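Local coordinates for protein Exo-poly-alpha-D-galacturonosidase (PDB 3JUR) that probably hydrolyses pectic polygalacturonate chains from their ends, as a heat-active exopolygalacturonase of glycosyl hydrolase family 28, at residues I209-P212 and M213-H217; K89-D93 and P94-L98; K329-S332 and R333-G336. All blocks are in the same frame, centred on the assembly; numbering follows the deposited sequence.

Contact 1. Residues I209-P212 and M213-H217. Unlike the reference sequence in segment 213-217: I216 (reference Val).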
loop_
_atom_site.group_PDB
_atom_site.type_symbol
_atom_site.label_atom_id
_atom_site.label_comp_id
_atom_site.label_asym_id
_atom_site.label_seq_id
_atom_site.Cartn_x
_atom_site.Cartn_y
_atom_site.Cartn_z
ATOM N N ILE D 209 -6.528 26.857 34.984
ATOM C CA ILE D 209 -7.886 26.290 34.944
ATOM C C ILE D 209 -8.982 27.375 34.949
ATOM O O ILE D 209 -8.738 28.527 35.352
ATOM C CB ILE D 209 -8.150 25.304 36.134
ATOM C CG1 ILE D 209 -8.049 26.017 37.493
ATOM C CG2 ILE D 209 -7.193 24.115 36.087
ATOM C CD1 ILE D 209 -8.333 25.114 38.692
ATOM N N ASN D 210 -10.184 26.992 34.502
ATOM C CA ASN D 210 -11.376 27.837 34.572
ATOM C C ASN D 210 -11.131 29.239 34.001
ATOM O O ASN D 210 -11.378 30.251 34.671
ATOM C CB ASN D 210 -11.907 27.949 36.019
ATOM C CG ASN D 210 -12.068 26.598 36.714
ATOM O OD1 ASN D 210 -12.668 25.666 36.180
ATOM N ND2 ASN D 210 -11.558 26.507 37.933
ATOM N N SER D 211 -10.640 29.288 32.767
ATOM C CA SER D 211 -10.330 30.552 32.106
ATOM C C SER D 211 -11.596 31.211 31.553
ATOM O O SER D 211 -12.455 30.519 30.984
ATOM C CB SER D 211 -9.323 30.328 30.985
ATOM O OG SER D 211 -9.063 31.526 30.272
ATOM N N PRO D 212 -11.719 32.544 31.728
ATOM C CA PRO D 212 -12.853 33.283 31.163
ATOM C C PRO D 212 -12.927 33.120 29.646
ATOM O O PRO D 212 -14.012 32.886 29.099
ATOM C CB PRO D 212 -12.543 34.737 31.536
ATOM C CG PRO D 212 -11.753 34.623 32.798
ATOM C CD PRO D 212 -10.888 33.399 32.592
ATOM N N MET D 213 -11.766 33.215 29.000
ATOM C CA MET D 213 -11.631 33.141 27.551
ATOM C C MET D 213 -10.202 32.650 27.225
ATOM O O MET D 213 -9.817 31.567 27.678
ATOM C CB MET D 213 -11.964 34.501 26.925
ATOM C CG MET D 213 -12.258 34.445 25.434
ATOM S SD MET D 213 -13.013 35.969 24.853
ATOM C CE MET D 213 -12.817 35.781 23.081
ATOM N N TRP D 214 -9.409 33.425 26.479
ATOM C CA TRP D 214 -8.052 32.980 26.096
ATOM C C TRP D 214 -7.140 32.914 27.320
ATOM O O TRP D 214 -7.175 33.808 28.179
ATOM C CB TRP D 214 -7.424 33.880 25.026
ATOM C CG TRP D 214 -8.209 34.025 23.739
ATOM C CD1 TRP D 214 -9.368 33.387 23.397
ATOM C CD2 TRP D 214 -7.856 34.844 22.615
ATOM N NE1 TRP D 214 -9.766 33.765 22.135
ATOM C CE2 TRP D 214 -8.856 34.660 21.633
ATOM C CE3 TRP D 214 -6.795 35.724 22.345
ATOM C CZ2 TRP D 214 -8.824 35.324 20.396
ATOM C CZ3 TRP D 214 -6.758 36.376 21.116
ATOM C CH2 TRP D 214 -7.770 36.177 20.158
ATOM N N CYS D 215 -6.331 31.859 27.404
ATOM C CA CYS D 215 -5.589 31.568 28.632
ATOM C C CYS D 215 -4.295 32.361 28.735
ATOM O O CYS D 215 -4.110 33.114 29.692
ATOM C CB CYS D 215 -5.348 30.066 28.812
ATOM S SG CYS D 215 -6.870 29.093 29.030
ATOM N N ILE D 216 -3.409 32.205 27.756
ATOM C CA ILE D 216 -2.163 32.973 27.722
ATOM C C ILE D 216 -2.070 33.810 26.450
ATOM O O ILE D 216 -1.980 33.271 25.334
ATOM C CB ILE D 216 -0.929 32.078 27.889
ATOM C CG1 ILE D 216 -1.000 31.363 29.245
ATOM C CG2 ILE D 216 0.348 32.915 27.764
ATOM C CD1 ILE D 216 0.248 30.605 29.623
ATOM N N HIS D 217 -2.082 35.129 26.631
ATOM C CA HIS D 217 -2.253 36.054 25.516
ATOM C C HIS D 217 -1.176 37.144 25.473
ATOM O O HIS D 217 -1.422 38.274 25.898
ATOM C CB HIS D 217 -3.675 36.648 25.557
ATOM C CG HIS D 217 -4.063 37.416 24.329
ATOM N ND1 HIS D 217 -5.114 38.308 24.315
ATOM C CD2 HIS D 217 -3.538 37.434 23.080
ATOM C CE1 HIS D 217 -5.222 38.840 23.112
ATOM N NE2 HIS D 217 -4.275 38.326 22.343
#

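Contact 2. Residues K89-D93 and P94-L98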
loop_
_atom_site.group_PDB
_atom_site.type_symbol
_atom_site.label_atom_id
_atom_site.label_comp_id
_atom_site.label_asym_id
_atom_site.label_seq_id
_atom_site.Cartn_x
_atom_site.Cartn_y
_atom_site.Cartn_z
ATOM N N LYS D 89 -6.758 32.157 43.153
ATOM C CA LYS D 89 -8.134 31.997 42.688
ATOM C C LYS D 89 -8.778 33.361 42.510
ATOM O O LYS D 89 -8.970 34.105 43.480
ATOM C CB LYS D 89 -8.954 31.130 43.654
ATOM C CG LYS D 89 -10.381 30.865 43.177
ATOM C CD LYS D 89 -11.160 29.954 44.128
ATOM C CE LYS D 89 -12.558 29.659 43.590
ATOM N NZ LYS D 89 -12.488 29.057 42.225
ATOM N N PHE D 90 -9.119 33.681 41.266
ATOM C CA PHE D 90 -9.636 34.999 40.933
ATOM C C PHE D 90 -11.117 35.131 41.226
ATOM O O PHE D 90 -11.901 34.251 40.882
ATOM C CB PHE D 90 -9.311 35.348 39.482
ATOM C CG PHE D 90 -7.850 35.547 39.246
ATOM C CD1 PHE D 90 -7.035 34.472 38.896
ATOM C CD2 PHE D 90 -7.274 36.800 39.415
ATOM C CE1 PHE D 90 -5.676 34.649 38.696
ATOM C CE2 PHE D 90 -5.915 36.986 39.217
ATOM C CZ PHE D 90 -5.117 35.915 38.859
ATOM N N ILE D 91 -11.484 36.227 41.886
ATOM C CA ILE D 91 -12.885 36.501 42.214
ATOM C C ILE D 91 -13.633 36.954 40.949
ATOM O O ILE D 91 -13.296 37.983 40.362
ATOM C CB ILE D 91 -13.027 37.525 43.370
ATOM C CG1 ILE D 91 -12.248 37.047 44.608
ATOM C CG2 ILE D 91 -14.503 37.736 43.719
ATOM C CD1 ILE D 91 -11.939 38.138 45.632
ATOM N N PRO D 92 -14.643 36.168 40.523
ATOM C CA PRO D 92 -15.330 36.398 39.256
ATOM C C PRO D 92 -16.442 37.463 39.336
ATOM O O PRO D 92 -17.577 37.205 38.922
ATOM C CB PRO D 92 -15.920 35.023 38.946
ATOM C CG PRO D 92 -16.246 34.465 40.305
ATOM C CD PRO D 92 -15.186 34.993 41.235
ATOM N N ASP D 93 -16.113 38.637 39.873
ATOM C CA ASP D 93 -17.009 39.799 39.838
ATOM C C ASP D 93 -16.431 40.839 38.878
ATOM O O ASP D 93 -15.390 41.434 39.173
ATOM C CB ASP D 93 -17.182 40.396 41.239
ATOM C CG ASP D 93 -18.255 41.485 41.296
ATOM O OD1 ASP D 93 -18.815 41.692 42.387
ATOM O OD2 ASP D 93 -18.548 42.137 40.269
ATOM N N PRO D 94 -17.105 41.067 37.727
ATOM C CA PRO D 94 -16.581 41.959 36.680
ATOM C C PRO D 94 -16.198 43.344 37.200
ATOM O O PRO D 94 -15.217 43.927 36.737
ATOM C CB PRO D 94 -17.745 42.056 35.689
ATOM C CG PRO D 94 -18.492 40.783 35.876
ATOM C CD PRO D 94 -18.419 40.512 37.352
ATOM N N GLU D 95 -16.969 43.846 38.164
ATOM C CA GLU D 95 -16.705 45.128 38.822
ATOM C C GLU D 95 -15.250 45.247 39.289
ATOM O O GLU D 95 -14.642 46.315 39.189
ATOM C CB GLU D 95 -17.669 45.317 40.001
ATOM C CG GLU D 95 -18.065 46.760 40.274
ATOM C CD GLU D 95 -19.265 47.224 39.448
ATOM O OE1 GLU D 95 -19.162 47.294 38.200
ATOM O OE2 GLU D 95 -20.312 47.532 40.057
ATOM N N ARG D 96 -14.693 44.135 39.768
ATOM C CA ARG D 96 -13.301 44.074 40.234
ATOM C C ARG D 96 -12.252 44.296 39.148
ATOM O O ARG D 96 -11.087 44.539 39.456
ATOM C CB ARG D 96 -13.039 42.751 40.960
ATOM C CG ARG D 96 -13.769 42.645 42.297
ATOM C CD ARG D 96 -13.534 41.293 42.930
ATOM N NE ARG D 96 -14.250 41.154 44.190
ATOM C CZ ARG D 96 -13.732 41.397 45.391
ATOM N NH1 ARG D 96 -12.471 41.799 45.521
ATOM N NH2 ARG D 96 -14.481 41.229 46.470
ATOM N N TYR D 97 -12.675 44.233 37.886
ATOM C CA TYR D 97 -11.766 44.284 36.739
ATOM C C TYR D 97 -11.843 45.634 36.025
ATOM O O TYR D 97 -11.465 45.776 34.859
ATOM C CB TYR D 97 -12.034 43.093 35.802
ATOM C CG TYR D 97 -11.824 41.776 36.514
ATOM C CD1 TYR D 97 -10.616 41.091 36.410
ATOM C CD2 TYR D 97 -12.819 41.236 37.335
ATOM C CE1 TYR D 97 -10.408 39.897 37.090
ATOM C CE2 TYR D 97 -12.620 40.039 38.019
ATOM C CZ TYR D 97 -11.412 39.375 37.888
ATOM O OH TYR D 97 -11.204 38.192 38.558
ATOM N N LEU D 98 -12.333 46.624 36.760
ATOM C CA LEU D 98 -12.383 48.005 36.306
ATOM C C LEU D 98 -11.477 48.856 37.209
ATOM O O LEU D 98 -11.202 48.460 38.344
ATOM C CB LEU D 98 -13.829 48.516 36.337
ATOM C CG LEU D 98 -14.852 47.831 35.423
ATOM C CD1 LEU D 98 -16.275 48.224 35.814
ATOM C CD2 LEU D 98 -14.589 48.143 33.954
HETATM O O HOH W 1 -17.015 39.755 44.612
#

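Contact 3. Residues K329-S332 and R333-G336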
loop_
_atom_site.group_PDB
_atom_site.type_symbol
_atom_site.label_atom_id
_atom_site.label_comp_id
_atom_site.label_asym_id
_atom_site.label_seq_id
_atom_site.Cartn_x
_atom_site.Cartn_y
_atom_site.Cartn_z
ATOM N N LYS D 329 -6.596 29.429 9.088
ATOM C CA LYS D 329 -7.903 30.066 8.879
ATOM C C LYS D 329 -7.735 31.525 8.477
ATOM O O LYS D 329 -6.995 32.270 9.122
ATOM C CB LYS D 329 -8.738 30.087 10.168
ATOM C CG LYS D 329 -8.680 28.867 11.037
ATOM C CD LYS D 329 -9.614 29.013 12.233
ATOM C CE LYS D 329 -8.925 29.697 13.411
ATOM N NZ LYS D 329 -9.738 29.569 14.660
ATOM N N THR D 330 -8.462 31.936 7.442
ATOM C CA THR D 330 -8.496 33.327 7.001
ATOM C C THR D 330 -9.686 33.523 6.058
ATOM O O THR D 330 -10.392 32.563 5.740
ATOM C CB THR D 330 -7.182 33.740 6.298
ATOM O OG1 THR D 330 -7.207 35.144 5.999
ATOM C CG2 THR D 330 -6.975 32.928 5.004
ATOM N N ASN D 331 -9.913 34.763 5.631
ATOM C CA ASN D 331 -10.906 35.075 4.604
ATOM C C ASN D 331 -10.561 36.391 3.905
ATOM O O ASN D 331 -9.568 37.034 4.259
ATOM C CB ASN D 331 -12.326 35.103 5.185
ATOM C CG ASN D 331 -12.497 36.145 6.289
ATOM O OD1 ASN D 331 -11.926 37.235 6.233
ATOM N ND2 ASN D 331 -13.302 35.813 7.289
ATOM N N SER D 332 -11.374 36.795 2.927
ATOM C CA SER D 332 -11.077 37.998 2.142
ATOM C C SER D 332 -11.421 39.340 2.824
ATOM O O SER D 332 -11.290 40.398 2.205
ATOM C CB SER D 332 -11.679 37.906 0.729
ATOM O OG SER D 332 -13.081 37.706 0.769
ATOM N N ARG D 333 -11.851 39.306 4.085
ATOM C CA ARG D 333 -11.918 40.535 4.891
ATOM C C ARG D 333 -10.571 40.803 5.571
ATOM O O ARG D 333 -10.323 41.925 6.005
ATOM C CB ARG D 333 -13.003 40.475 5.981
ATOM C CG ARG D 333 -14.244 39.677 5.645
ATOM C CD ARG D 333 -15.456 40.550 5.438
ATOM N NE ARG D 333 -16.103 40.906 6.695
ATOM C CZ ARG D 333 -17.418 41.064 6.849
ATOM N NH1 ARG D 333 -18.246 40.872 5.830
ATOM N NH2 ARG D 333 -17.906 41.403 8.036
ATOM N N ARG D 334 -9.716 39.776 5.660
ATOM C CA ARG D 334 -8.516 39.820 6.506
ATOM C C ARG D 334 -7.289 40.471 5.883
ATOM O O ARG D 334 -6.514 41.111 6.589
ATOM C CB ARG D 334 -8.115 38.416 6.980
ATOM C CG ARG D 334 -9.094 37.722 7.904
ATOM C CD ARG D 334 -9.089 38.294 9.320
ATOM N NE ARG D 334 -9.921 37.454 10.174
ATOM C CZ ARG D 334 -11.250 37.528 10.244
ATOM N NH1 ARG D 334 -11.921 38.435 9.538
ATOM N NH2 ARG D 334 -11.910 36.691 11.032
ATOM N N GLY D 335 -7.086 40.275 4.585
ATOM C CA GLY D 335 -5.812 40.633 3.959
ATOM C C GLY D 335 -4.682 39.907 4.671
ATOM O O GLY D 335 -4.877 38.799 5.180
ATOM N N GLY D 336 -3.510 40.538 4.718
ATOM C CA GLY D 336 -2.337 39.961 5.369
ATOM C C GLY D 336 -1.835 38.707 4.681
ATOM O O GLY D 336 -2.112 38.480 3.493
#

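Contact 1. Residues I209-P212 and M213-H217
Beside the S211–M213 turn, the indole of W214 is directed edge-on at the imidazole of H217: W214 CE3 stands 3.5 Å above the H217 ring plane, over its centre, while H217 CG lies in the plane of the indole at its edge. Across the turn the hydroxyl of S211 reaches two residues on, S211 OG donating to M213 O at 2.7 Å. This donor sits well above the carbonyl plane, 61° out of it, with a C=O...OG angle of 117°. The bond depends on the S211 rotamer, whose OG is trans to the backbone nitrogen (chi1 177°) and therefore swings to the carbonyl side. The segment joins strands 207-209 and 216-219 of the right-handed parallel beta-helix usual in this family, rounding a corner between its faces. C215 SG then packs back on S211, 3.4 Å from S211 CB and 3.5 Å from S211 OG, so the serine methylene is wedged against the sulfur. S211 O takes hydrogen bonds from W143 NE1 and N238 ND2, and P212 O takes one from R189 NH1. W214 touches D239, which probably belongs to the family's Asn-Thr-Asp motif, here Asn-Asn-Asp.

Contact 2. Residues K89-D93 and P94-L98
R96 starts its path at D93: R96 CB lies 3.2 Å from D93 O, at a short 3-10 turn in the loop that follows strand 87-90 of the beta-helix. The chain then runs extended from CG to NE, passing I91 obliquely; R96 CD and R96 NE lie along its CB and CG2, with NE 3.5 Å from I91 CG2. At the tip, I91 CD1 sits over one face of the guanidinium, 3.7 Å above the plane and over its centre. A water in that plane takes a bond from R96 NE and gives a weak one to D93 OD1, while R96 NH1 forms a salt bridge with D42. D93 OD2 accepts E95 N (3.1 Å), an Asx turn, and D93 O accepts R96 N. Y97 sends its hydroxyl to I91 O, which also takes a weak bond from D93 N in the inverse gamma turn centred on P92; the Y97 ring also meets W142 edge-to-face. A phenylalanine in place of Y97 would probably take from I91 O its hydroxyl partner, leaving the gamma turn less firmly tied. Y97 OH approaches I91 O from above the carbonyl plane, 54° out of it, at 2.8 Å.

Contact 3. Residues K329-S332 and R333-G336
Two torsions bring N331 and R334 together: N331 CG lies between its backbone N and carbonyl carbon (chi1 60°), turning the amide back over the following residues, and R334 bends at chi2, which folds its guanidinium under that amide. The result is an Asx turn laid over a beta turn, in the loop between strands 327-329 and 337-349 of the parallel beta-helix. N331 OD1 accepts R333 N at 3.0 Å, with the donor above the amide plane, and N331 O accepts R334 N at 3.1 Å in a fairly straight bond (159°). One residue thus grips two successive backbone N-H groups, one with its side chain and one with its carbonyl. The aliphatic parts fill in round the amide: R334 CG lies 3.3 Å from N331 OD1, and R333 CG comes close to the same oxygen. T330 slides past R334 in the opposite direction, its OG1 3.5 Å from R334 CB, and gives a weak bond to N331 O. G335 follows with positive phi, a conformation that favours glycine. The polar ends are tied outside the loop, R334 NE to S303 O and R334 NH1 in a salt bridge to D270, N331 ND2 to Y362 O. Amide and guanidinium stand almost perpendicular, 80° apart, with N331 CG 4.0 Å above the R334 guanidinium plane and offset toward its rim.

In the fold
In chain order, and along the beta-helix, come contacts 2, 1 and 3, each a turn after a short strand. Contacts 1 and 2 lie 14 Å apart between centres, about 5 Å at the nearest atoms, and both adjoin its parallel strands; D134 of strand 132-134 holds N210 through one carboxylate oxygen and K89 through the other. Contact 3 is about 25 Å from contact 1 and 34 Å from contact 2, centre to centre, and follows strand 327-329 of a separate sheet. Contacts 1 and 3 approach to about 8 Å at the nearest atoms; D239, beside W214, and the K329–D261 pair probably match conserved acidic and basic residues of family 28, consistent with a shared active-site side.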